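Local atomic coordinates of phenolic acid decarboxylase (Sedimentibacter hydroxybenzoicus, PDB entry 7AE5), a protein that catalyses the reversible, non-oxidative decarboxylation of 4-hydroxybenzoate and 3,4-dihydroxybenzoate under anaerobic conditions, using prenylated FMN and manganese. Residues 133-145 and 272-284. Numbering follows the deposited sequence.
Sequences RINEQDGGFYISK and VEGPFGEFPGSYS
G139 N donates a backbone hydrogen bond to P275 O (3.0 Å). It is the one backbone-to-backbone hydrogen bond between 133-145, which makes a type I turn from N135 to D138, and 272-284, which has a cis peptide before P275. Next to it, D138 CA lies 3.2 Å from P275 O.

The Y142 and F276 rings form an offset stack, centroids 4.0 Å apart and planes at 22°. The anti chi1 of F276 (-170°) lays its ring over one face of Y142, and F276 CB also sits over that ring in a CH-pi contact. I134 CD1 meets the F276 ring edge. Y142 OH donates to E273 OE2 (2.7 Å), entering from above the carboxylate plane. Replacing Y142 by an alanine would probably strip one F276 face of its stacking partner and cost E273 OE2 a hydrogen bond.

The Y283 ring lies against Q137 CB, and its OH accepts from Q137 N (3.0 Å). Water 1 links N135 ND2 (which also donates to L310 O), D138 OD1 and G277 N.

E273 also salt-bridges R168, predicted to bind prenylated FMN. Y142 is therefore probably a second-shell residue that helps position E273 beside the cofactor site of this UbiD-family enzyme.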
ATOM      1  N   ARG C 133     -11.540  -3.641 -48.024  1.00 49.42           N
ATOM      2  CA  ARG C 133     -11.444  -4.144 -46.659  1.00 49.03           C
ATOM      3  C   ARG C 133     -10.384  -3.353 -45.900  1.00 49.03           C
ATOM      4  O   ARG C 133      -9.217  -3.319 -46.305  1.00 50.36           O
ATOM      5  CB  ARG C 133     -11.119  -5.636 -46.638  1.00 50.46           C
ATOM      6  CG  ARG C 133     -11.479  -6.292 -45.315  1.00 50.11           C
ATOM      7  CD  ARG C 133     -11.011  -7.735 -45.231  1.00 52.01           C
ATOM      8  NE  ARG C 133     -11.661  -8.595 -46.213  1.00 52.63           N
ATOM      9  CZ  ARG C 133     -12.902  -9.052 -46.102  1.00 51.79           C
ATOM     10  NH1 ARG C 133     -13.676  -8.714 -45.083  1.00 50.18           N
ATOM     11  NH2 ARG C 133     -13.377  -9.870 -47.036  1.00 52.56           N
ATOM     12  N   ILE C 134     -10.794  -2.731 -44.794  1.00 48.67           N
ATOM     13  CA  ILE C 134      -9.896  -1.852 -44.050  1.00 48.48           C
ATOM     14  C   ILE C 134      -8.885  -2.666 -43.252  1.00 49.63           C
ATOM     15  O   ILE C 134      -7.680  -2.403 -43.296  1.00 50.75           O
ATOM     16  CB  ILE C 134     -10.705  -0.907 -43.145  1.00 46.31           C
ATOM     17  CG1 ILE C 134     -11.806  -0.218 -43.953  1.00 45.60           C
ATOM     18  CG2 ILE C 134      -9.790   0.117 -42.490  1.00 45.94           C
ATOM     19  CD1 ILE C 134     -12.667   0.713 -43.140  1.00 43.40           C
ATOM     20  N   ASN C 135      -9.355  -3.655 -42.501  1.00 41.22           N
ATOM     21  CA  ASN C 135      -8.462  -4.516 -41.745  1.00 42.76           C
ATOM     22  C   ASN C 135      -8.710  -5.971 -42.113  1.00 44.22           C
ATOM     23  O   ASN C 135      -9.764  -6.329 -42.645  1.00 43.62           O
ATOM     24  CB  ASN C 135      -8.620  -4.298 -40.236  1.00 41.79           C
ATOM     25  CG  ASN C 135      -7.735  -3.179 -39.718  1.00 41.35           C
ATOM     26  OD1 ASN C 135      -6.520  -3.192 -39.917  1.00 42.87           O
ATOM     27  ND2 ASN C 135      -8.343  -2.200 -39.058  1.00 39.14           N
ATOM     28  N   GLU C 136      -7.713  -6.808 -41.816  1.00 60.89           N
ATOM     29  CA  GLU C 136      -7.688  -8.169 -42.344  1.00 62.73           C
ATOM     30  C   GLU C 136      -8.899  -8.978 -41.892  1.00 62.15           C
ATOM     31  O   GLU C 136      -9.474  -9.736 -42.683  1.00 62.56           O
ATOM     32  CB  GLU C 136      -6.395  -8.866 -41.923  1.00 64.98           C
ATOM     33  CG  GLU C 136      -5.416  -9.108 -43.058  1.00 66.19           C
ATOM     34  CD  GLU C 136      -4.398 -10.183 -42.727  1.00 67.93           C
ATOM     35  OE1 GLU C 136      -4.807 -11.340 -42.494  1.00 68.64           O
ATOM     36  OE2 GLU C 136      -3.187  -9.870 -42.699  1.00 68.35           O
ATOM     37  N   GLN C 137      -9.302  -8.836 -40.630  1.00 57.29           N
ATOM     38  CA  GLN C 137     -10.338  -9.679 -40.046  1.00 56.43           C
ATOM     39  C   GLN C 137     -11.696  -8.993 -39.982  1.00 53.92           C
ATOM     40  O   GLN C 137     -12.587  -9.463 -39.266  1.00 52.70           O
ATOM     41  CB  GLN C 137      -9.917 -10.146 -38.654  1.00 56.61           C
ATOM     42  CG  GLN C 137      -8.629 -10.947 -38.651  1.00 58.95           C
ATOM     43  CD  GLN C 137      -8.774 -12.282 -39.357  1.00 59.83           C
ATOM     44  OE1 GLN C 137      -9.712 -13.034 -39.099  1.00 58.62           O
ATOM     45  NE2 GLN C 137      -7.846 -12.578 -40.258  1.00 61.90           N
ATOM     46  N   ASP C 138     -11.876  -7.899 -40.714  1.00 43.82           N
ATOM     47  CA  ASP C 138     -13.186  -7.272 -40.783  1.00 41.50           C
ATOM     48  C   ASP C 138     -14.186  -8.204 -41.460  1.00 41.59           C
ATOM     49  O   ASP C 138     -13.849  -8.942 -42.389  1.00 43.30           O
ATOM     50  CB  ASP C 138     -13.107  -5.949 -41.538  1.00 40.62           C
ATOM     51  CG  ASP C 138     -12.359  -4.883 -40.766  1.00 39.90           C
ATOM     52  OD1 ASP C 138     -12.033  -5.117 -39.582  1.00 39.84           O
ATOM     53  OD2 ASP C 138     -12.101  -3.806 -41.342  1.00 39.45           O
ATOM     54  N   GLY C 139     -15.430  -8.163 -40.975  1.00 39.66           N
ATOM     55  CA  GLY C 139     -16.496  -8.978 -41.537  1.00 40.70           C
ATOM     56  C   GLY C 139     -16.830  -8.660 -42.980  1.00 41.62           C
ATOM     57  O   GLY C 139     -17.334  -9.534 -43.694  1.00 43.18           O
ATOM     58  N   GLY C 140     -16.570  -7.441 -43.422  1.00 49.27           N
ATOM     59  CA  GLY C 140     -16.822  -7.061 -44.791  1.00 49.73           C
ATOM     60  C   GLY C 140     -16.112  -5.770 -45.132  1.00 49.57           C
ATOM     61  O   GLY C 140     -15.195  -5.341 -44.430  1.00 49.53           O
ATOM     62  N   PHE C 141     -16.544  -5.150 -46.228  1.00 49.76           N
ATOM     63  CA  PHE C 141     -16.030  -3.848 -46.634  1.00 49.70           C
ATOM     64  C   PHE C 141     -16.813  -2.764 -45.904  1.00 48.14           C
ATOM     65  O   PHE C 141     -18.046  -2.810 -45.858  1.00 47.50           O
ATOM     66  CB  PHE C 141     -16.140  -3.666 -48.149  1.00 50.72           C
ATOM     67  CG  PHE C 141     -15.580  -4.816 -48.944  1.00 52.15           C
ATOM     68  CD1 PHE C 141     -14.485  -5.533 -48.486  1.00 53.04           C
ATOM     69  CD2 PHE C 141     -16.152  -5.180 -50.152  1.00 52.78           C
ATOM     70  CE1 PHE C 141     -13.975  -6.592 -49.217  1.00 54.59           C
ATOM     71  CE2 PHE C 141     -15.646  -6.237 -50.888  1.00 54.14           C
ATOM     72  CZ  PHE C 141     -14.556  -6.943 -50.421  1.00 55.08           C
ATOM     73  N   TYR C 142     -16.101  -1.798 -45.331  1.00 45.14           N
ATOM     74  CA  TYR C 142     -16.693  -0.853 -44.396  1.00 43.62           C
ATOM     75  C   TYR C 142     -16.596   0.575 -44.911  1.00 44.33           C
ATOM     76  O   TYR C 142     -15.571   0.980 -45.467  1.00 45.45           O
ATOM     77  CB  TYR C 142     -16.010  -0.940 -43.033  1.00 42.34           C
ATOM     78  CG  TYR C 142     -16.702  -1.854 -42.049  1.00 41.09           C
ATOM     79  CD1 TYR C 142     -16.524  -3.230 -42.103  1.00 42.12           C
ATOM     80  CD2 TYR C 142     -17.522  -1.339 -41.055  1.00 39.18           C
ATOM     81  CE1 TYR C 142     -17.149  -4.068 -41.198  1.00 41.22           C
ATOM     82  CE2 TYR C 142     -18.151  -2.167 -40.148  1.00 38.10           C
ATOM     83  CZ  TYR C 142     -17.960  -3.529 -40.223  1.00 39.04           C
ATOM     84  OH  TYR C 142     -18.587  -4.348 -39.319  1.00 38.10           O
ATOM     85  N   ILE C 143     -17.675   1.327 -44.716  1.00 47.48           N
ATOM     86  CA  ILE C 143     -17.657   2.781 -44.824  1.00 48.52           C
ATOM     87  C   ILE C 143     -17.398   3.314 -43.419  1.00 46.79           C
ATOM     88  O   ILE C 143     -18.264   3.228 -42.545  1.00 45.72           O
ATOM     89  CB  ILE C 143     -18.972   3.320 -45.398  1.00 50.04           C
ATOM     90  CG1 ILE C 143     -19.257   2.693 -46.763  1.00 50.92           C
ATOM     91  CG2 ILE C 143     -18.931   4.833 -45.505  1.00 51.87           C
ATOM     92  CD1 ILE C 143     -20.676   2.895 -47.234  1.00 51.94           C
ATOM     93  N   SER C 144     -16.205   3.861 -43.198  1.00 48.27           N
ATOM     94  CA  SER C 144     -15.717   4.129 -41.852  1.00 45.73           C
ATOM     95  C   SER C 144     -15.667   5.606 -41.486  1.00 45.49           C
ATOM     96  O   SER C 144     -15.240   5.934 -40.374  1.00 43.27           O
ATOM     97  CB  SER C 144     -14.325   3.515 -41.677  1.00 45.19           C
ATOM     98  OG  SER C 144     -13.339   4.322 -42.297  1.00 46.31           O
ATOM     99  N   LYS C 145     -16.091   6.507 -42.373  1.00 46.45           N
ATOM    100  CA  LYS C 145     -15.992   7.932 -42.078  1.00 46.24           C
ATOM    101  C   LYS C 145     -17.253   8.682 -42.495  1.00 49.53           C
ATOM    102  O   LYS C 145     -17.183   9.850 -42.891  1.00 49.83           O
ATOM    103  CB  LYS C 145     -14.767   8.545 -42.758  1.00 46.61           C
ATOM    104  CG  LYS C 145     -14.199   9.758 -42.044  1.00 46.70           C
ATOM    105  CD  LYS C 145     -13.139  10.429 -42.888  1.00 48.53           C
ATOM    106  CE  LYS C 145     -12.509  11.596 -42.158  1.00 48.95           C
ATOM    107  NZ  LYS C 145     -11.377  12.159 -42.943  1.00 51.22           N
ATOM    108  N   VAL C 272     -25.618 -10.450 -38.687  1.00 46.70           N
ATOM    109  CA  VAL C 272     -24.251 -10.453 -38.179  1.00 45.89           C
ATOM    110  C   VAL C 272     -23.469  -9.272 -38.736  1.00 46.57           C
ATOM    111  O   VAL C 272     -23.173  -9.217 -39.934  1.00 46.49           O
ATOM    112  CB  VAL C 272     -23.545 -11.779 -38.512  1.00 44.30           C
ATOM    113  CG1 VAL C 272     -22.221 -11.871 -37.777  1.00 43.43           C
ATOM    114  CG2 VAL C 272     -24.438 -12.953 -38.154  1.00 43.62           C
ATOM    115  N   GLU C 273     -23.130  -8.324 -37.868  1.00 45.56           N
ATOM    116  CA  GLU C 273     -22.276  -7.196 -38.211  1.00 46.09           C
ATOM    117  C   GLU C 273     -20.949  -7.330 -37.478  1.00 45.23           C
ATOM    118  O   GLU C 273     -20.914  -7.700 -36.300  1.00 44.78           O
ATOM    119  CB  GLU C 273     -22.943  -5.865 -37.851  1.00 47.58           C
ATOM    120  CG  GLU C 273     -22.211  -4.634 -38.363  1.00 48.16           C
ATOM    121  CD  GLU C 273     -21.195  -4.091 -37.370  1.00 48.04           C
ATOM    122  OE1 GLU C 273     -21.165  -4.571 -36.217  1.00 47.60           O
ATOM    123  OE2 GLU C 273     -20.425  -3.182 -37.747  1.00 48.32           O
ATOM    124  N   GLY C 274     -19.859  -7.030 -38.175  1.00 47.01           N
ATOM    125  CA  GLY C 274     -18.543  -7.147 -37.599  1.00 46.23           C
ATOM    126  C   GLY C 274     -17.841  -8.422 -38.018  1.00 44.87           C
ATOM    127  O   GLY C 274     -18.388  -9.241 -38.763  1.00 44.48           O
ATOM    128  N   PRO C 275     -16.600  -8.619 -37.541  1.00 43.84           N
ATOM    129  CA  PRO C 275     -15.909  -7.703 -36.630  1.00 44.22           C
ATOM    130  C   PRO C 275     -15.352  -6.472 -37.336  1.00 45.07           C
ATOM    131  O   PRO C 275     -15.320  -6.415 -38.564  1.00 45.18           O
ATOM    132  CB  PRO C 275     -14.767  -8.557 -36.056  1.00 42.93           C
ATOM    133  CG  PRO C 275     -14.824  -9.886 -36.767  1.00 41.91           C
ATOM    134  CD  PRO C 275     -15.743  -9.748 -37.933  1.00 42.55           C
ATOM    135  N   PHE C 276     -14.934  -5.487 -36.550  1.00 34.34           N
ATOM    136  CA  PHE C 276     -14.352  -4.269 -37.091  1.00 35.07           C
ATOM    137  C   PHE C 276     -13.471  -3.651 -36.020  1.00 35.06           C
ATOM    138  O   PHE C 276     -13.636  -3.917 -34.827  1.00 34.74           O
ATOM    139  CB  PHE C 276     -15.428  -3.278 -37.551  1.00 36.28           C
ATOM    140  CG  PHE C 276     -14.886  -2.111 -38.332  1.00 36.86           C
ATOM    141  CD1 PHE C 276     -14.411  -2.282 -39.620  1.00 36.45           C
ATOM    142  CD2 PHE C 276     -14.851  -0.841 -37.775  1.00 37.71           C
ATOM    143  CE1 PHE C 276     -13.908  -1.213 -40.336  1.00 36.80           C
ATOM    144  CE2 PHE C 276     -14.352   0.234 -38.487  1.00 38.11           C
ATOM    145  CZ  PHE C 276     -13.880   0.047 -39.770  1.00 37.61           C
ATOM    146  N   GLY C 277     -12.531  -2.824 -36.465  1.00 47.98           N
ATOM    147  CA  GLY C 277     -11.657  -2.146 -35.538  1.00 48.01           C
ATOM    148  C   GLY C 277     -12.391  -1.130 -34.686  1.00 48.85           C
ATOM    149  O   GLY C 277     -13.449  -0.612 -35.046  1.00 49.73           O
ATOM    150  N   GLU C 278     -11.818  -0.863 -33.517  1.00 49.48           N
ATOM    151  CA  GLU C 278     -12.292   0.179 -32.623  1.00 50.15           C
ATOM    152  C   GLU C 278     -11.093   0.985 -32.144  1.00 49.88           C
ATOM    153  O   GLU C 278      -9.948   0.531 -32.221  1.00 48.95           O
ATOM    154  CB  GLU C 278     -13.071  -0.402 -31.430  1.00 49.74           C
ATOM    155  CG  GLU C 278     -13.995  -1.559 -31.806  1.00 49.51           C
ATOM    156  CD  GLU C 278     -15.135  -1.756 -30.823  1.00 49.70           C
ATOM    157  OE1 GLU C 278     -16.104  -0.969 -30.875  1.00 50.92           O
ATOM    158  OE2 GLU C 278     -15.064  -2.699 -30.005  1.00 48.65           O
ATOM    159  N   PHE C 279     -11.365   2.190 -31.639  1.00 36.47           N
ATOM    160  CA  PHE C 279     -10.293   3.132 -31.323  1.00 36.23           C
ATOM    161  C   PHE C 279      -9.301   2.637 -30.265  1.00 34.62           C
ATOM    162  O   PHE C 279      -8.169   3.135 -30.239  1.00 33.91           O
ATOM    163  CB  PHE C 279     -10.875   4.495 -30.915  1.00 37.41           C
ATOM    164  CG  PHE C 279     -11.625   4.491 -29.612  1.00 37.48           C
ATOM    165  CD1 PHE C 279     -10.965   4.732 -28.417  1.00 36.55           C
ATOM    166  CD2 PHE C 279     -12.994   4.281 -29.585  1.00 38.42           C
ATOM    167  CE1 PHE C 279     -11.653   4.734 -27.218  1.00 36.67           C
ATOM    168  CE2 PHE C 279     -13.689   4.286 -28.388  1.00 38.60           C
ATOM    169  CZ  PHE C 279     -13.017   4.512 -27.203  1.00 37.77           C
ATOM    170  N   PRO C 280      -9.642   1.669 -29.374  1.00 42.66           N
ATOM    171  CA  PRO C 280      -8.589   1.106 -28.513  1.00 41.02           C
ATOM    172  C   PRO C 280      -7.603   0.218 -29.257  1.00 40.23           C
ATOM    173  O   PRO C 280      -6.723  -0.386 -28.636  1.00 38.98           O
ATOM    174  CB  PRO C 280      -9.375   0.309 -27.466  1.00 40.51           C
ATOM    175  CG  PRO C 280     -10.697   0.951 -27.434  1.00 41.95           C
ATOM    176  CD  PRO C 280     -10.974   1.299 -28.860  1.00 43.15           C
ATOM    177  N   GLY C 281      -7.737   0.121 -30.578  1.00 40.42           N
ATOM    178  CA  GLY C 281      -6.762  -0.596 -31.375  1.00 39.89           C
ATOM    179  C   GLY C 281      -6.986  -2.083 -31.491  1.00 39.45           C
ATOM    180  O   GLY C 281      -6.040  -2.817 -31.795  1.00 38.84           O
ATOM    181  N   SER C 282      -8.208  -2.557 -31.270  1.00 44.02           N
ATOM    182  CA  SER C 282      -8.510  -3.977 -31.343  1.00 43.41           C
ATOM    183  C   SER C 282      -9.824  -4.172 -32.085  1.00 44.17           C
ATOM    184  O   SER C 282     -10.575  -3.224 -32.331  1.00 45.20           O
ATOM    185  CB  SER C 282      -8.574  -4.606 -29.948  1.00 42.26           C
ATOM    186  OG  SER C 282      -9.666  -4.083 -29.212  1.00 42.61           O
ATOM    187  N   TYR C 283     -10.097  -5.424 -32.445  1.00 35.22           N
ATOM    188  CA  TYR C 283     -11.320  -5.762 -33.155  1.00 35.64           C
ATOM    189  C   TYR C 283     -12.501  -5.833 -32.199  1.00 35.66           C
ATOM    190  O   TYR C 283     -12.394  -6.372 -31.093  1.00 34.74           O
ATOM    191  CB  TYR C 283     -11.174  -7.105 -33.871  1.00 34.76           C
ATOM    192  CG  TYR C 283     -10.341  -7.071 -35.129  1.00 34.84           C
ATOM    193  CD1 TYR C 283     -10.869  -6.589 -36.323  1.00 35.54           C
ATOM    194  CD2 TYR C 283      -9.035  -7.544 -35.131  1.00 34.10           C
ATOM    195  CE1 TYR C 283     -10.113  -6.565 -37.479  1.00 35.38           C
ATOM    196  CE2 TYR C 283      -8.272  -7.524 -36.281  1.00 34.08           C
ATOM    197  CZ  TYR C 283      -8.816  -7.032 -37.452  1.00 34.64           C
ATOM    198  OH  TYR C 283      -8.058  -7.014 -38.598  1.00 34.45           O
ATOM    199  N   SER C 284     -13.635  -5.293 -32.637  1.00 44.29           N
ATOM    200  CA  SER C 284     -14.887  -5.531 -31.939  1.00 44.41           C
ATOM    201  C   SER C 284     -15.313  -6.986 -32.118  1.00 43.45           C
ATOM    202  O   SER C 284     -14.700  -7.762 -32.858  1.00 42.77           O
ATOM    203  CB  SER C 284     -15.982  -4.604 -32.462  1.00 45.88           C
ATOM    204  OG  SER C 284     -16.652  -5.185 -33.567  1.00 46.02           O
TER
HETATM  205  O   HOH W   1     -11.401  -2.673 -38.899  1.00 43.00           O